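Local coordinates for carbohydrate-binding protein (Flavonifractor plautii, PDB 6N1B) that probably removes the acetyl group from the terminal N-acetylgalactosamine of the blood group A antigen and binds the B trisaccharide in a glycan pocket, at residues A[255-268]-A[304-318]. Sequence-based numbering, arbitrary orientation.
Sequences VNGFLGLDENGQQL and TTSKDGVNWEQVGTK
Phe258 turns its ring edge onto one face of the Trp312 indole, a T-shaped pair with planes 75° apart and CD1 of Phe258 4.1 Å from CG of Trp312. CB of Ser306 lies over the centre of the opposite indole face, while CG2 of Thr304 lies over the rim of one face of the Phe258 ring. Thr304 OG1, anti to the backbone N (chi1 -176°), donates to Phe258 O at 2.8 Å.

Beside the rings the backbones meet in a single beta bridge: Asn256 N gives a nearly straight bond to Val310 O (2.8 Å), and Trp312 N returns one to Asn256 O. Farther along, the extended side chain of Gln314 replaces backbone pairing. Gln314 OE1 takes Gly260 N at 2.8 Å from above the amide plane, and Gln314 NE2 bonds Gly316 O at 2.9 Å, with only a weak link to Leu261 O. A water joins Gly257 O to Gln314 N.

Second-shell bonds shape both loops. An ST motif at Ser306 and an Asx motif at Asp308 shape the turn that presents Val310 and Trp312, and Asp262 OD1 receives Asn264 N and Gln266 N from opposite faces of its plane. Phe258 also packs on Cys286, in the sheet that holds 304-306, and on Val238 in the preceding sheet. The contact thus fastens the linker between two antiparallel four-stranded sheets, consistent with a beta-propeller, by an aromatic core and by side-chain amide and water bridges where strand pairing lapses.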
loop_
_atom_site.group_PDB
_atom_site.type_symbol
_atom_site.label_atom_id
_atom_site.label_comp_id
_atom_site.label_asym_id
_atom_site.label_seq_id
_atom_site.Cartn_x
_atom_site.Cartn_y
_atom_site.Cartn_z
ATOM N N VAL A 255 8.696 12.985 -10.548
ATOM C CA VAL A 255 8.292 13.993 -9.541
ATOM C C VAL A 255 9.554 14.702 -9.084
ATOM O O VAL A 255 10.682 14.183 -9.262
ATOM C CB VAL A 255 7.563 13.405 -8.369
ATOM C CG1 VAL A 255 6.265 12.685 -8.793
ATOM C CG2 VAL A 255 8.426 12.470 -7.505
ATOM N N ASN A 256 9.355 15.852 -8.494
ATOM C CA ASN A 256 10.445 16.680 -7.971
ATOM C C ASN A 256 10.361 16.828 -6.477
ATOM O O ASN A 256 9.233 16.918 -5.941
ATOM C CB ASN A 256 10.417 18.099 -8.587
ATOM C CG ASN A 256 10.518 18.029 -10.092
ATOM O OD1 ASN A 256 9.621 18.627 -10.842
ATOM N ND2 ASN A 256 11.512 17.363 -10.607
ATOM N N GLY A 257 11.482 16.833 -5.791
ATOM C CA GLY A 257 11.478 17.168 -4.376
ATOM C C GLY A 257 10.835 16.086 -3.507
ATOM O O GLY A 257 10.468 16.483 -2.364
ATOM N N PHE A 258 10.702 14.861 -3.943
ATOM C CA PHE A 258 9.894 13.872 -3.216
ATOM C C PHE A 258 10.311 13.724 -1.805
ATOM O O PHE A 258 9.422 13.764 -0.880
ATOM C CB PHE A 258 9.927 12.558 -4.001
ATOM C CG PHE A 258 8.971 11.523 -3.478
ATOM C CD1 PHE A 258 7.613 11.734 -3.558
ATOM C CD2 PHE A 258 9.442 10.367 -2.848
ATOM C CE1 PHE A 258 6.696 10.798 -3.098
ATOM C CE2 PHE A 258 8.521 9.430 -2.381
ATOM C CZ PHE A 258 7.192 9.621 -2.508
ATOM N N LEU A 259 11.593 13.562 -1.546
ATOM C CA LEU A 259 12.127 13.434 -0.211
ATOM C C LEU A 259 13.313 14.388 -0.004
ATOM O O LEU A 259 13.933 14.796 -1.011
ATOM C CB LEU A 259 12.595 12.036 0.108
ATOM C CG LEU A 259 11.463 10.998 0.169
ATOM C CD1 LEU A 259 12.045 9.565 -0.063
ATOM C CD2 LEU A 259 10.715 11.053 1.513
ATOM N N GLY A 260 13.606 14.710 1.207
ATOM C CA GLY A 260 14.647 15.626 1.569
ATOM C C GLY A 260 15.712 14.995 2.464
ATOM O O GLY A 260 16.036 13.823 2.321
ATOM N N LEU A 261 16.231 15.884 3.327
ATOM C CA LEU A 261 17.284 15.464 4.242
ATOM C C LEU A 261 16.697 14.957 5.574
ATOM O O LEU A 261 15.699 15.503 6.047
ATOM C CB LEU A 261 18.216 16.613 4.461
ATOM C CG LEU A 261 18.825 17.311 3.190
ATOM C CD1 LEU A 261 19.892 18.338 3.576
ATOM C CD2 LEU A 261 19.333 16.340 2.173
ATOM N N ASP A 262 17.434 13.997 6.169
ATOM C CA ASP A 262 17.082 13.508 7.484
ATOM C C ASP A 262 17.768 14.337 8.572
ATOM O O ASP A 262 18.325 15.408 8.306
ATOM C CB ASP A 262 17.381 12.001 7.577
ATOM C CG ASP A 262 18.871 11.631 7.588
ATOM O OD1 ASP A 262 19.686 12.580 7.729
ATOM O OD2 ASP A 262 19.087 10.416 7.552
ATOM N N GLU A 263 17.683 13.858 9.819
ATOM C CA GLU A 263 18.207 14.670 10.947
ATOM C C GLU A 263 19.727 14.790 10.988
ATOM O O GLU A 263 20.255 15.624 11.667
ATOM C CB GLU A 263 17.737 14.035 12.321
ATOM C CG GLU A 263 16.336 14.339 12.577
ATOM C CD GLU A 263 16.115 14.972 14.026
ATOM O OE1 GLU A 263 16.142 16.258 14.217
ATOM O OE2 GLU A 263 15.954 14.179 15.010
ATOM N N ASN A 264 20.415 13.966 10.174
ATOM C CA ASN A 264 21.853 14.108 9.939
ATOM C C ASN A 264 22.177 14.886 8.678
ATOM O O ASN A 264 23.365 14.979 8.221
ATOM C CB ASN A 264 22.461 12.690 9.835
ATOM C CG ASN A 264 22.271 11.941 11.112
ATOM O OD1 ASN A 264 22.483 12.491 12.191
ATOM N ND2 ASN A 264 21.994 10.653 11.023
ATOM N N GLY A 265 21.200 15.447 8.049
ATOM C CA GLY A 265 21.473 16.118 6.817
ATOM C C GLY A 265 21.732 15.254 5.640
ATOM O O GLY A 265 22.386 15.719 4.695
ATOM N N GLN A 266 21.284 13.978 5.655
ATOM C CA GLN A 266 21.591 12.950 4.653
ATOM C C GLN A 266 20.322 12.782 3.797
ATOM O O GLN A 266 19.202 12.737 4.308
ATOM C CB GLN A 266 21.940 11.579 5.243
ATOM C CG GLN A 266 23.016 11.375 6.297
ATOM C CD GLN A 266 24.080 12.120 5.756
ATOM O OE1 GLN A 266 24.518 11.752 4.518
ATOM N NE2 GLN A 266 24.864 12.820 6.602
ATOM N N GLN A 267 20.506 12.643 2.455
ATOM C CA GLN A 267 19.352 12.501 1.568
ATOM C C GLN A 267 18.661 11.173 1.759
ATOM O O GLN A 267 19.283 10.151 1.881
ATOM C CB GLN A 267 19.917 12.643 0.145
ATOM C CG GLN A 267 18.795 12.525 -0.941
ATOM C CD GLN A 267 17.783 13.605 -0.936
ATOM O OE1 GLN A 267 18.147 14.821 -0.882
ATOM N NE2 GLN A 267 16.473 13.226 -1.009
ATOM N N LEU A 268 17.339 11.242 1.715
ATOM C CA LEU A 268 16.505 10.028 1.769
ATOM C C LEU A 268 16.098 9.602 0.391
ATOM O O LEU A 268 15.839 10.432 -0.499
ATOM C CB LEU A 268 15.254 10.335 2.664
ATOM C CG LEU A 268 15.598 10.575 4.150
ATOM C CD1 LEU A 268 14.511 11.380 4.763
ATOM C CD2 LEU A 268 15.754 9.237 4.782
ATOM N N THR A 304 5.600 13.704 3.172
ATOM C CA THR A 304 5.959 14.675 2.144
ATOM C C THR A 304 4.634 15.168 1.548
ATOM O O THR A 304 3.668 14.394 1.456
ATOM C CB THR A 304 6.933 14.080 1.142
ATOM O OG1 THR A 304 7.311 15.137 0.234
ATOM C CG2 THR A 304 6.470 12.855 0.423
ATOM N N THR A 305 4.561 16.419 1.136
ATOM C CA THR A 305 3.339 16.988 0.641
ATOM C C THR A 305 3.550 17.754 -0.663
ATOM O O THR A 305 4.713 18.127 -0.976
ATOM C CB THR A 305 2.686 17.910 1.672
ATOM O OG1 THR A 305 3.440 19.104 1.861
ATOM C CG2 THR A 305 2.426 17.269 3.006
ATOM N N SER A 306 2.459 18.020 -1.372
ATOM C CA SER A 306 2.513 18.699 -2.680
ATOM C C SER A 306 1.196 19.306 -3.022
ATOM O O SER A 306 0.144 18.695 -2.837
ATOM C CB SER A 306 2.820 17.652 -3.730
ATOM O OG SER A 306 2.783 18.201 -5.065
ATOM N N LYS A 307 1.214 20.535 -3.609
ATOM C CA LYS A 307 0.011 21.151 -4.071
ATOM C C LYS A 307 -0.541 20.503 -5.324
ATOM O O LYS A 307 -1.726 20.632 -5.619
ATOM C CB LYS A 307 0.234 22.619 -4.290
ATOM C CG LYS A 307 0.405 23.338 -3.053
ATOM C CD LYS A 307 -0.982 23.490 -2.305
ATOM C CE LYS A 307 -1.081 23.949 -0.838
ATOM N NZ LYS A 307 -2.566 24.238 -0.739
ATOM N N ASP A 308 0.334 19.908 -6.156
ATOM C CA ASP A 308 0.025 19.441 -7.493
ATOM C C ASP A 308 0.213 18.052 -7.816
ATOM O O ASP A 308 -0.148 17.570 -8.918
ATOM C CB ASP A 308 0.744 20.371 -8.565
ATOM C CG ASP A 308 2.212 20.451 -8.365
ATOM O OD1 ASP A 308 2.780 19.573 -7.703
ATOM O OD2 ASP A 308 2.862 21.351 -8.908
ATOM N N GLY A 309 0.859 17.286 -6.905
ATOM C CA GLY A 309 1.216 15.916 -7.187
ATOM C C GLY A 309 2.575 15.702 -7.809
ATOM O O GLY A 309 3.056 14.574 -7.911
ATOM N N VAL A 310 3.123 16.818 -8.350
ATOM C CA VAL A 310 4.372 16.838 -9.105
ATOM C C VAL A 310 5.573 17.264 -8.315
ATOM O O VAL A 310 6.644 16.602 -8.368
ATOM C CB VAL A 310 4.235 17.706 -10.402
ATOM C CG1 VAL A 310 5.455 17.520 -11.304
ATOM C CG2 VAL A 310 2.972 17.457 -11.170
ATOM N N ASN A 311 5.385 18.383 -7.606
ATOM C CA ASN A 311 6.449 19.067 -6.864
ATOM C C ASN A 311 6.201 18.953 -5.396
ATOM O O ASN A 311 5.137 19.416 -4.931
ATOM C CB ASN A 311 6.465 20.521 -7.349
ATOM C CG ASN A 311 6.719 20.600 -8.830
ATOM O OD1 ASN A 311 7.827 20.311 -9.269
ATOM N ND2 ASN A 311 5.681 20.955 -9.605
ATOM N N TRP A 312 7.105 18.299 -4.700
ATOM C CA TRP A 312 6.909 17.925 -3.307
ATOM C C TRP A 312 7.871 18.607 -2.369
ATOM O O TRP A 312 8.899 19.149 -2.822
ATOM C CB TRP A 312 7.116 16.399 -3.182
ATOM C CG TRP A 312 6.122 15.566 -3.954
ATOM C CD1 TRP A 312 6.116 15.348 -5.298
ATOM C CD2 TRP A 312 4.945 14.925 -3.454
ATOM N NE1 TRP A 312 5.032 14.598 -5.689
ATOM C CE2 TRP A 312 4.302 14.359 -4.544
ATOM C CE3 TRP A 312 4.376 14.813 -2.188
ATOM C CZ2 TRP A 312 3.048 13.668 -4.405
ATOM C CZ3 TRP A 312 3.170 14.185 -2.069
ATOM C CH2 TRP A 312 2.504 13.600 -3.144
ATOM N N GLU A 313 7.552 18.529 -1.092
ATOM C CA GLU A 313 8.506 18.946 -0.040
ATOM C C GLU A 313 8.263 18.076 1.172
ATOM O O GLU A 313 7.176 18.039 1.725
ATOM C CB GLU A 313 8.366 20.430 0.282
ATOM C CG GLU A 313 9.452 20.947 1.270
ATOM C CD GLU A 313 9.302 22.438 1.495
ATOM O OE1 GLU A 313 10.038 23.118 0.960
ATOM O OE2 GLU A 313 8.534 22.941 2.278
ATOM N N GLN A 314 9.327 17.489 1.667
ATOM C CA GLN A 314 9.283 16.717 2.894
ATOM C C GLN A 314 8.940 17.609 4.032
ATOM O O GLN A 314 9.380 18.735 4.129
ATOM C CB GLN A 314 10.620 16.067 3.097
ATOM C CG GLN A 314 10.684 15.165 4.397
ATOM C CD GLN A 314 12.062 14.499 4.442
ATOM O OE1 GLN A 314 12.418 13.748 3.537
ATOM N NE2 GLN A 314 12.782 14.734 5.531
ATOM N N VAL A 315 8.128 17.072 4.986
ATOM C CA VAL A 315 7.747 17.826 6.213
ATOM C C VAL A 315 8.790 17.516 7.320
ATOM O O VAL A 315 8.818 16.400 7.851
ATOM C CB VAL A 315 6.384 17.416 6.690
ATOM C CG1 VAL A 315 6.062 18.212 7.974
ATOM C CG2 VAL A 315 5.335 17.648 5.629
ATOM N N GLY A 316 9.636 18.470 7.626
ATOM C CA GLY A 316 10.632 18.350 8.654
ATOM C C GLY A 316 11.811 17.442 8.267
ATOM O O GLY A 316 11.795 16.892 7.151
ATOM N N THR A 317 12.716 17.200 9.174
ATOM C CA THR A 317 13.795 16.311 9.069
ATOM C C THR A 317 13.540 14.947 9.706
ATOM O O THR A 317 14.259 13.962 9.529
ATOM C CB THR A 317 15.118 16.854 9.628
ATOM O OG1 THR A 317 14.900 17.163 11.003
ATOM C CG2 THR A 317 15.542 18.057 8.892
ATOM N N LYS A 318 12.534 14.944 10.649
ATOM C CA LYS A 318 12.309 13.856 11.518
ATOM C C LYS A 318 11.436 12.765 10.878
ATOM O O LYS A 318 10.513 13.085 10.122
ATOM C CB LYS A 318 11.664 14.362 12.844
ATOM C CG LYS A 318 12.655 15.250 13.606
ATOM C CD LYS A 318 12.032 16.021 14.744
ATOM C CE LYS A 318 11.433 15.134 15.773
ATOM N NZ LYS A 318 10.902 16.070 16.905
HETATM O O HOH W 1 11.646 17.212 -0.035
HETATM O O HOH W 2 16.160 11.544 10.732
#